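Long-range contacts in DMATS type aromatic prenyltransferase (Micromonospora olivasterospora, PDB 6ZRY), which probably transfers a dimethylallyl group to the indole ring of tryptophan, as a bacterial aromatic prenyltransferase of the DMATS type: residues V278-Y283 with G325-V330; D286-R291 with P319-V324. All coordinates share one frame; numbering follows the deposited sequence.

Interaction 1: V278-Y283 with G325-V330; sequences VPIRSY and GLIAHV. With TRP (tryptophan), chain C.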
ATOM      1  N   VAL A 278       2.104   4.428  -9.482  1.00 15.94           N
ATOM      2  CA  VAL A 278       3.370   4.924 -10.032  1.00 16.05           C
ATOM      3  C   VAL A 278       4.283   5.291  -8.868  1.00 16.27           C
ATOM      4  O   VAL A 278       3.946   6.194  -8.073  1.00 15.57           O
ATOM      5  CB  VAL A 278       3.151   6.127 -10.962  1.00 16.14           C
ATOM      6  CG1 VAL A 278       4.460   6.653 -11.508  1.00 16.51           C
ATOM      7  CG2 VAL A 278       2.186   5.785 -12.095  1.00 16.62           C
ATOM      8  N   PRO A 279       5.499   4.705  -8.802  1.00 16.43           N
ATOM      9  CA  PRO A 279       6.494   5.079  -7.787  1.00 16.50           C
ATOM     10  C   PRO A 279       7.224   6.343  -8.253  1.00 16.24           C
ATOM     11  O   PRO A 279       8.412   6.303  -8.646  1.00 16.24           O
ATOM     12  CB  PRO A 279       7.374   3.846  -7.735  1.00 16.70           C
ATOM     13  CG  PRO A 279       7.392   3.376  -9.181  1.00 16.77           C
ATOM     14  CD  PRO A 279       5.996   3.632  -9.683  1.00 16.99           C
ATOM     15  N   ILE A 280       6.498   7.445  -8.138  1.00 16.22           N
ATOM     16  CA  ILE A 280       6.848   8.770  -8.711  1.00 15.71           C
ATOM     17  C   ILE A 280       8.209   9.222  -8.209  1.00 15.84           C
ATOM     18  O   ILE A 280       8.912   9.867  -8.974  1.00 16.16           O
ATOM     19  CB  ILE A 280       5.735   9.776  -8.427  1.00 15.64           C
ATOM     20  CG1 ILE A 280       6.036  11.118  -9.112  1.00 16.28           C
ATOM     21  CG2 ILE A 280       5.478   9.929  -6.946  1.00 15.45           C
ATOM     22  CD1 ILE A 280       4.851  11.976  -9.305  1.00 17.00           C
ATOM     23  N   ARG A 281       8.610   8.838  -6.983  1.00 15.70           N
ATOM     24  CA  ARG A 281       9.920   9.223  -6.393  1.00 16.15           C
ATOM     25  C   ARG A 281      11.067   8.794  -7.307  1.00 17.06           C
ATOM     26  O   ARG A 281      12.156   9.406  -7.226  1.00 17.40           O
ATOM     27  CB  ARG A 281      10.123   8.593  -5.014  1.00 16.02           C
ATOM     28  CG  ARG A 281      10.244   7.064  -5.020  1.00 16.39           C
ATOM     29  CD  ARG A 281      10.277   6.625  -3.576  1.00 16.88           C
ATOM     30  NE  ARG A 281      10.494   5.232  -3.292  1.00 17.39           N
ATOM     31  CZ  ARG A 281       9.616   4.244  -3.461  1.00 18.04           C
ATOM     32  NH1 ARG A 281       8.434   4.443  -4.005  1.00 17.58           N
ATOM     33  NH2 ARG A 281       9.941   3.020  -3.065  1.00 19.09           N
ATOM     34  N   SER A 282      10.864   7.790  -8.138  1.00 17.65           N
ATOM     35  CA  SER A 282      11.922   7.227  -9.029  1.00 18.85           C
ATOM     36  C   SER A 282      12.039   8.055 -10.327  1.00 19.41           C
ATOM     37  O   SER A 282      13.012   7.863 -11.046  1.00 20.75           O
ATOM     38  CB  SER A 282      11.631   5.779  -9.311  1.00 19.41           C
ATOM     39  OG  SER A 282      12.688   5.143  -9.998  1.00 20.87           O
ATOM     40  N   TYR A 283      11.097   8.954 -10.607  1.00 19.24           N
ATOM     41  CA  TYR A 283      10.940   9.601 -11.937  1.00 19.36           C
ATOM     42  C   TYR A 283      10.925  11.120 -11.823  1.00 19.33           C
ATOM     43  O   TYR A 283      10.510  11.759 -12.782  1.00 20.00           O
ATOM     44  CB  TYR A 283       9.698   9.005 -12.611  1.00 19.58           C
ATOM     45  CG  TYR A 283       9.851   7.520 -12.822  1.00 19.39           C
ATOM     46  CD1 TYR A 283      10.666   7.030 -13.827  1.00 19.98           C
ATOM     47  CD2 TYR A 283       9.280   6.599 -11.943  1.00 19.62           C
ATOM     48  CE1 TYR A 283      10.847   5.671 -14.024  1.00 20.18           C
ATOM     49  CE2 TYR A 283       9.459   5.233 -12.116  1.00 19.22           C
ATOM     50  CZ  TYR A 283      10.251   4.763 -13.154  1.00 19.97           C
ATOM     51  OH  TYR A 283      10.444   3.417 -13.326  1.00 19.57           O
ATOM     52  N   GLY A 325      11.320  11.443  -2.557  1.00 16.53           N
ATOM     53  CA  GLY A 325      10.773  10.248  -1.881  1.00 15.90           C
ATOM     54  C   GLY A 325       9.781  10.572  -0.763  1.00 15.75           C
ATOM     55  O   GLY A 325       9.236   9.621  -0.199  1.00 15.59           O
ATOM     56  N   LEU A 326       9.558  11.847  -0.412  1.00 14.98           N
ATOM     57  CA  LEU A 326       8.424  12.189   0.477  1.00 14.81           C
ATOM     58  C   LEU A 326       7.157  11.696  -0.203  1.00 14.87           C
ATOM     59  O   LEU A 326       6.398  10.940   0.416  1.00 14.62           O
ATOM     60  CB  LEU A 326       8.331  13.697   0.746  1.00 14.94           C
ATOM     61  CG  LEU A 326       7.034  14.121   1.426  1.00 15.26           C
ATOM     62  CD1 LEU A 326       6.919  13.535   2.815  1.00 15.01           C
ATOM     63  CD2 LEU A 326       6.903  15.620   1.460  1.00 15.98           C
ATOM     64  N   ILE A 327       6.952  12.094  -1.457  1.00 14.95           N
ATOM     65  CA  ILE A 327       5.841  11.558  -2.276  1.00 15.39           C
ATOM     66  C   ILE A 327       6.353  10.253  -2.897  1.00 15.00           C
ATOM     67  O   ILE A 327       7.063  10.299  -3.887  1.00 14.47           O
ATOM     68  CB  ILE A 327       5.343  12.585  -3.305  1.00 16.32           C
ATOM     69  CG1 ILE A 327       4.996  13.912  -2.630  1.00 17.30           C
ATOM     70  CG2 ILE A 327       4.159  12.011  -4.077  1.00 16.45           C
ATOM     71  CD1 ILE A 327       4.588  15.006  -3.580  1.00 18.51           C
ATOM     72  N   ALA A 328       6.049   9.133  -2.257  1.00 14.69           N
ATOM     73  CA  ALA A 328       6.657   7.837  -2.573  1.00 14.64           C
ATOM     74  C   ALA A 328       5.988   7.219  -3.813  1.00 14.48           C
ATOM     75  O   ALA A 328       6.680   6.593  -4.645  1.00 14.14           O
ATOM     76  CB  ALA A 328       6.514   6.922  -1.375  1.00 14.70           C
ATOM     77  N   HIS A 329       4.690   7.349  -3.874  1.00 14.40           N
ATOM     78  CA  HIS A 329       3.814   6.795  -4.924  1.00 14.87           C
ATOM     79  C   HIS A 329       2.651   7.750  -5.179  1.00 14.48           C
ATOM     80  O   HIS A 329       2.283   8.540  -4.279  1.00 14.64           O
ATOM     81  CB  HIS A 329       3.235   5.437  -4.546  1.00 14.97           C
ATOM     82  CG  HIS A 329       4.210   4.425  -4.084  1.00 15.67           C
ATOM     83  ND1 HIS A 329       4.715   3.477  -4.926  1.00 16.67           N
ATOM     84  CD2 HIS A 329       4.735   4.172  -2.865  1.00 16.00           C
ATOM     85  CE1 HIS A 329       5.531   2.668  -4.237  1.00 16.66           C
ATOM     86  NE2 HIS A 329       5.569   3.084  -2.979  1.00 16.37           N
ATOM     87  N   VAL A 330       2.057   7.640  -6.353  1.00 14.04           N
ATOM     88  CA  VAL A 330       0.718   8.211  -6.609  1.00 14.48           C
ATOM     89  C   VAL A 330      -0.064   7.181  -7.401  1.00 14.50           C
ATOM     90  O   VAL A 330       0.555   6.485  -8.245  1.00 14.23           O
ATOM     91  CB  VAL A 330       0.794   9.575  -7.335  1.00 14.26           C
ATOM     92  CG1 VAL A 330       1.422   9.450  -8.695  1.00 14.53           C
ATOM     93  CG2 VAL A 330      -0.590  10.216  -7.419  1.00 14.50           C
TER
HETATM   94  N   TRP C 601       8.092   0.566  -0.108  1.00 21.48           N
HETATM   95  CA  TRP C 601       7.668  -0.648  -0.889  1.00 22.35           C
HETATM   96  C   TRP C 601       7.763  -0.351  -2.387  1.00 23.12           C
HETATM   97  O   TRP C 601       7.686  -1.288  -3.202  1.00 23.89           O
HETATM   98  CB  TRP C 601       6.254  -1.109  -0.487  1.00 22.91           C
HETATM   99  CG  TRP C 601       5.165  -0.120  -0.763  1.00 23.25           C
HETATM  100  CD1 TRP C 601       4.786   0.934   0.024  1.00 22.46           C
HETATM  101  CD2 TRP C 601       4.293  -0.098  -1.909  1.00 23.65           C
HETATM  102  NE1 TRP C 601       3.745   1.610  -0.561  1.00 22.26           N
HETATM  103  CE2 TRP C 601       3.412   0.997  -1.739  1.00 23.01           C
HETATM  104  CE3 TRP C 601       4.157  -0.901  -3.051  1.00 24.42           C
HETATM  105  CZ2 TRP C 601       2.431   1.318  -2.679  1.00 23.47           C
HETATM  106  CZ3 TRP C 601       3.186  -0.582  -3.976  1.00 23.04           C
HETATM  107  CH2 TRP C 601       2.332   0.507  -3.787  1.00 23.82           C
HETATM  108  OXT TRP C 601       7.925   0.820  -2.796  1.00 20.61           O
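R281 leaves a short 3-10 turn and reaches along the backbone of G325-V330 to the bound tryptophan. R281 CB lies 3.6 Å from G325 CA, and CG, wedged between the backbone N and the carbonyl carbon (chi1 66°), passes the carbonyl oxygen of A328. The chain then runs extended to NE, which forms a salt bridge with D56, while CD packs beside A328 CA. At the tip the two terminal nitrogens divide their work: R281 NH1 donates to A328 O at 2.8 Å, approaching from above the carbonyl plane, and R281 NH2 gives a straighter bond (162°) to TRP OXT at 3.0 Å. NH1 also sits over one face of the H329 imidazole, towards its rim, and TRP CZ2 lies 3.5 Å above the centre of the opposite face. Both residues line the tryptophan pocket inside the ABBA barrel, at the place where antiparallel strands 273-278 and 327-333 meet. An alanine here, lacking the guanidinium that serves A328 O, D56 and the ligand, would probably weaken the hold on the tryptophan carboxylate. V278 and V330 form a hydrogen-bonded antiparallel pair, V278 N to V330 O and V330 N to V278 O both measuring 2.9 Å, and their side chains share a face of the sheet, packing on F242 and A246 of helix 236-247. I280 sets CG2 3.8 Å from I327 CG2, alongside a side chain pointing the same way.

Interaction 2: D286-R291 with P319-V324; sequences DDQEAR and PLRDGV
A polar, partly buried contact joins the first turn of helix 287-300 to the loop and 3-10 turn that precede strand 327-333, towards the outside of the fold. The carboxylate of D286 works in two directions. D286 OD1 accepts from E289 N at 3.0 Å, met from above the carboxylate plane, and more weakly from Q288 N; D286 OD2 offers its syn lone pair to R321 NH1 at 2.7 Å in a salt bridge. D286 OD2 lies at the edge of the guanidinium, near its plane, though the carboxylate plane is turned 78° from it. R321 gets there by bending at chi2 (-66°), which brings its tip back to the helix and lays one guanidinium face on Q288 CB. L320 CB packs 3.4 Å from Q288 N, and L320 CD1 touches R291 CB. A water links Q288 OE1 to R321 N. The backbone contributes too: D287 N donates to G323 O at 3.0 Å, in the carbonyl plane, and weakly to L320 O. The D287 carboxylate turns instead to R318. With an aspartate accepting the amide three residues on, the arrangement is a helix N-cap, whose second carboxylate oxygen is taken by an arginine of the 3-10 turn 320-322.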
ATOM      1  N   ASP A 286      13.007  15.732  -7.402  1.00 19.77           N
ATOM      2  CA  ASP A 286      12.734  16.110  -6.009  1.00 19.19           C
ATOM      3  C   ASP A 286      11.222  16.142  -5.769  1.00 18.27           C
ATOM      4  O   ASP A 286      10.479  16.041  -6.704  1.00 16.96           O
ATOM      5  CB  ASP A 286      13.386  17.471  -5.713  1.00 20.38           C
ATOM      6  CG  ASP A 286      12.919  18.558  -6.647  1.00 21.34           C
ATOM      7  OD1 ASP A 286      11.745  18.940  -6.556  1.00 21.09           O
ATOM      8  OD2 ASP A 286      13.724  18.999  -7.466  1.00 22.86           O
ATOM      9  N   ASP A 287      10.837  16.365  -4.527  1.00 17.28           N
ATOM     10  CA  ASP A 287       9.441  16.367  -4.074  1.00 17.18           C
ATOM     11  C   ASP A 287       8.696  17.612  -4.552  1.00 17.12           C
ATOM     12  O   ASP A 287       7.478  17.552  -4.563  1.00 17.11           O
ATOM     13  CB  ASP A 287       9.415  16.158  -2.571  1.00 16.71           C
ATOM     14  CG  ASP A 287       9.562  14.677  -2.283  1.00 16.96           C
ATOM     15  OD1 ASP A 287       8.690  13.905  -2.834  1.00 16.28           O
ATOM     16  OD2 ASP A 287      10.531  14.304  -1.548  1.00 16.96           O
ATOM     17  N   GLN A 288       9.378  18.710  -4.897  1.00 17.77           N
ATOM     18  CA  GLN A 288       8.679  19.866  -5.507  1.00 18.38           C
ATOM     19  C   GLN A 288       8.154  19.411  -6.861  1.00 17.76           C
ATOM     20  O   GLN A 288       6.946  19.610  -7.140  1.00 17.40           O
ATOM     21  CB  GLN A 288       9.561  21.086  -5.668  1.00 19.10           C
ATOM     22  CG  GLN A 288       8.791  22.304  -6.181  1.00 19.60           C
ATOM     23  CD  GLN A 288       7.745  22.783  -5.217  1.00 20.38           C
ATOM     24  OE1 GLN A 288       8.046  23.238  -4.110  1.00 20.66           O
ATOM     25  NE2 GLN A 288       6.490  22.644  -5.595  1.00 20.15           N
ATOM     26  N   GLU A 289       8.995  18.777  -7.650  1.00 17.62           N
ATOM     27  CA  GLU A 289       8.547  18.261  -8.965  1.00 17.87           C
ATOM     28  C   GLU A 289       7.446  17.213  -8.762  1.00 16.86           C
ATOM     29  O   GLU A 289       6.409  17.255  -9.509  1.00 16.47           O
ATOM     30  CB  GLU A 289       9.682  17.682  -9.779  1.00 18.66           C
ATOM     31  CG  GLU A 289       9.212  17.360 -11.187  1.00 19.69           C
ATOM     32  CD  GLU A 289      10.240  16.802 -12.136  1.00 20.74           C
ATOM     33  OE1 GLU A 289      11.202  16.211 -11.669  1.00 20.98           O
ATOM     34  OE2 GLU A 289      10.058  17.000 -13.376  1.00 22.88           O
ATOM     35  N   ALA A 290       7.607  16.294  -7.808  1.00 16.05           N
ATOM     36  CA  ALA A 290       6.572  15.271  -7.583  1.00 15.59           C
ATOM     37  C   ALA A 290       5.279  15.983  -7.168  1.00 15.38           C
ATOM     38  O   ALA A 290       4.231  15.608  -7.641  1.00 14.99           O
ATOM     39  CB  ALA A 290       6.986  14.227  -6.513  1.00 15.44           C
ATOM     40  N   ARG A 291       5.364  16.966  -6.282  1.00 15.40           N
ATOM     41  CA  ARG A 291       4.135  17.644  -5.771  1.00 15.92           C
ATOM     42  C   ARG A 291       3.430  18.304  -6.971  1.00 16.30           C
ATOM     43  O   ARG A 291       2.218  18.238  -7.048  1.00 15.94           O
ATOM     44  CB  ARG A 291       4.457  18.650  -4.659  1.00 15.99           C
ATOM     45  CG  ARG A 291       3.245  19.483  -4.252  1.00 16.59           C
ATOM     46  CD  ARG A 291       3.110  20.752  -5.083  1.00 17.20           C
ATOM     47  NE  ARG A 291       1.854  21.440  -4.865  1.00 17.82           N
ATOM     48  CZ  ARG A 291       1.293  22.307  -5.714  1.00 18.61           C
ATOM     49  NH1 ARG A 291       1.862  22.581  -6.873  1.00 18.69           N
ATOM     50  NH2 ARG A 291       0.142  22.877  -5.402  1.00 19.10           N
ATOM     51  N   PRO A 319      11.813  21.999   2.917  1.00 21.03           N
ATOM     52  CA  PRO A 319      11.628  22.449   1.541  1.00 21.49           C
ATOM     53  C   PRO A 319      11.472  21.219   0.644  1.00 20.78           C
ATOM     54  O   PRO A 319      12.222  20.296   0.832  1.00 20.20           O
ATOM     55  CB  PRO A 319      12.928  23.196   1.222  1.00 22.21           C
ATOM     56  CG  PRO A 319      13.408  23.672   2.588  1.00 22.29           C
ATOM     57  CD  PRO A 319      13.071  22.501   3.508  1.00 22.14           C
ATOM     58  N   LEU A 320      10.509  21.216  -0.251  1.00 21.13           N
ATOM     59  CA  LEU A 320      10.259  20.025  -1.106  1.00 21.55           C
ATOM     60  C   LEU A 320      11.442  19.814  -2.045  1.00 22.16           C
ATOM     61  O   LEU A 320      11.779  18.648  -2.315  1.00 21.30           O
ATOM     62  CB  LEU A 320       8.951  20.209  -1.855  1.00 21.94           C
ATOM     63  CG  LEU A 320       7.723  20.256  -0.968  1.00 22.30           C
ATOM     64  CD1 LEU A 320       6.487  20.294  -1.799  1.00 22.86           C
ATOM     65  CD2 LEU A 320       7.685  19.066  -0.025  1.00 22.22           C
ATOM     66  N   ARG A 321      12.092  20.893  -2.484  1.00 23.71           N
ATOM     67  CA  ARG A 321      13.298  20.827  -3.346  1.00 25.73           C
ATOM     68  C   ARG A 321      14.459  20.092  -2.683  1.00 24.93           C
ATOM     69  O   ARG A 321      15.328  19.657  -3.400  1.00 24.26           O
ATOM     70  CB  ARG A 321      13.757  22.245  -3.699  1.00 29.47           C
ATOM     71  CG  ARG A 321      12.931  22.862  -4.804  1.00 33.08           C
ATOM     72  CD  ARG A 321      13.100  22.136  -6.131  1.00 35.80           C
ATOM     73  NE  ARG A 321      12.515  22.882  -7.243  1.00 38.42           N
ATOM     74  CZ  ARG A 321      12.213  22.362  -8.430  1.00 40.03           C
ATOM     75  NH1 ARG A 321      12.443  21.086  -8.691  1.00 40.05           N
ATOM     76  NH2 ARG A 321      11.684  23.134  -9.362  1.00 40.59           N
ATOM     77  N   ASP A 322      14.486  20.003  -1.348  1.00 24.52           N
ATOM     78  CA  ASP A 322      15.667  19.556  -0.571  1.00 24.86           C
ATOM     79  C   ASP A 322      15.733  18.034  -0.502  1.00 23.12           C
ATOM     80  O   ASP A 322      16.647  17.542   0.111  1.00 22.85           O
ATOM     81  CB  ASP A 322      15.657  20.135   0.850  1.00 26.70           C
ATOM     82  CG  ASP A 322      16.067  21.598   0.936  1.00 28.89           C
ATOM     83  OD1 ASP A 322      16.283  22.212  -0.112  1.00 30.18           O
ATOM     84  OD2 ASP A 322      16.169  22.098   2.067  1.00 31.50           O
ATOM     85  N   GLY A 323      14.806  17.308  -1.123  1.00 21.10           N
ATOM     86  CA  GLY A 323      14.895  15.838  -1.174  1.00 20.34           C
ATOM     87  C   GLY A 323      13.918  15.249  -2.154  1.00 19.14           C
ATOM     88  O   GLY A 323      13.238  15.993  -2.832  1.00 19.35           O
ATOM     89  N   VAL A 324      13.865  13.944  -2.191  1.00 18.25           N
ATOM     90  CA  VAL A 324      12.988  13.160  -3.056  1.00 17.90           C
ATOM     91  C   VAL A 324      12.468  12.011  -2.196  1.00 17.13           C
ATOM     92  O   VAL A 324      13.109  11.729  -1.144  1.00 16.68           O
ATOM     93  CB  VAL A 324      13.756  12.696  -4.307  1.00 18.39           C
ATOM     94  CG1 VAL A 324      14.711  11.550  -4.028  1.00 18.73           C
ATOM     95  CG2 VAL A 324      12.817  12.335  -5.433  1.00 18.89           C
TER
HETATM   96  O   HOH W   1      10.577  23.411  -2.341  1.00 42.64           O

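Overall arrangement
The two contacts lie side by side, their centres about 10 Å apart, with interaction 2 nested along the chain inside the loop that interaction 1 closes. Interaction 1 is buried: R281 and H329 face the ligand inside the barrel, while its apolar side chains pack against helices 236-247 and 287-300. Interaction 2 lies farther from the chain centre and relies on helix capping, a salt bridge and a bridging water. They share a continuous peptide, 319-330, and D287 joins them: D287 OD1 lies 2.9 Å from I327 N and D287 OD2 2.9 Å from L326 N, both probable hydrogen bonds. Helix 287-300 thereby meets both the outer loop and the start of the strand bearing H329.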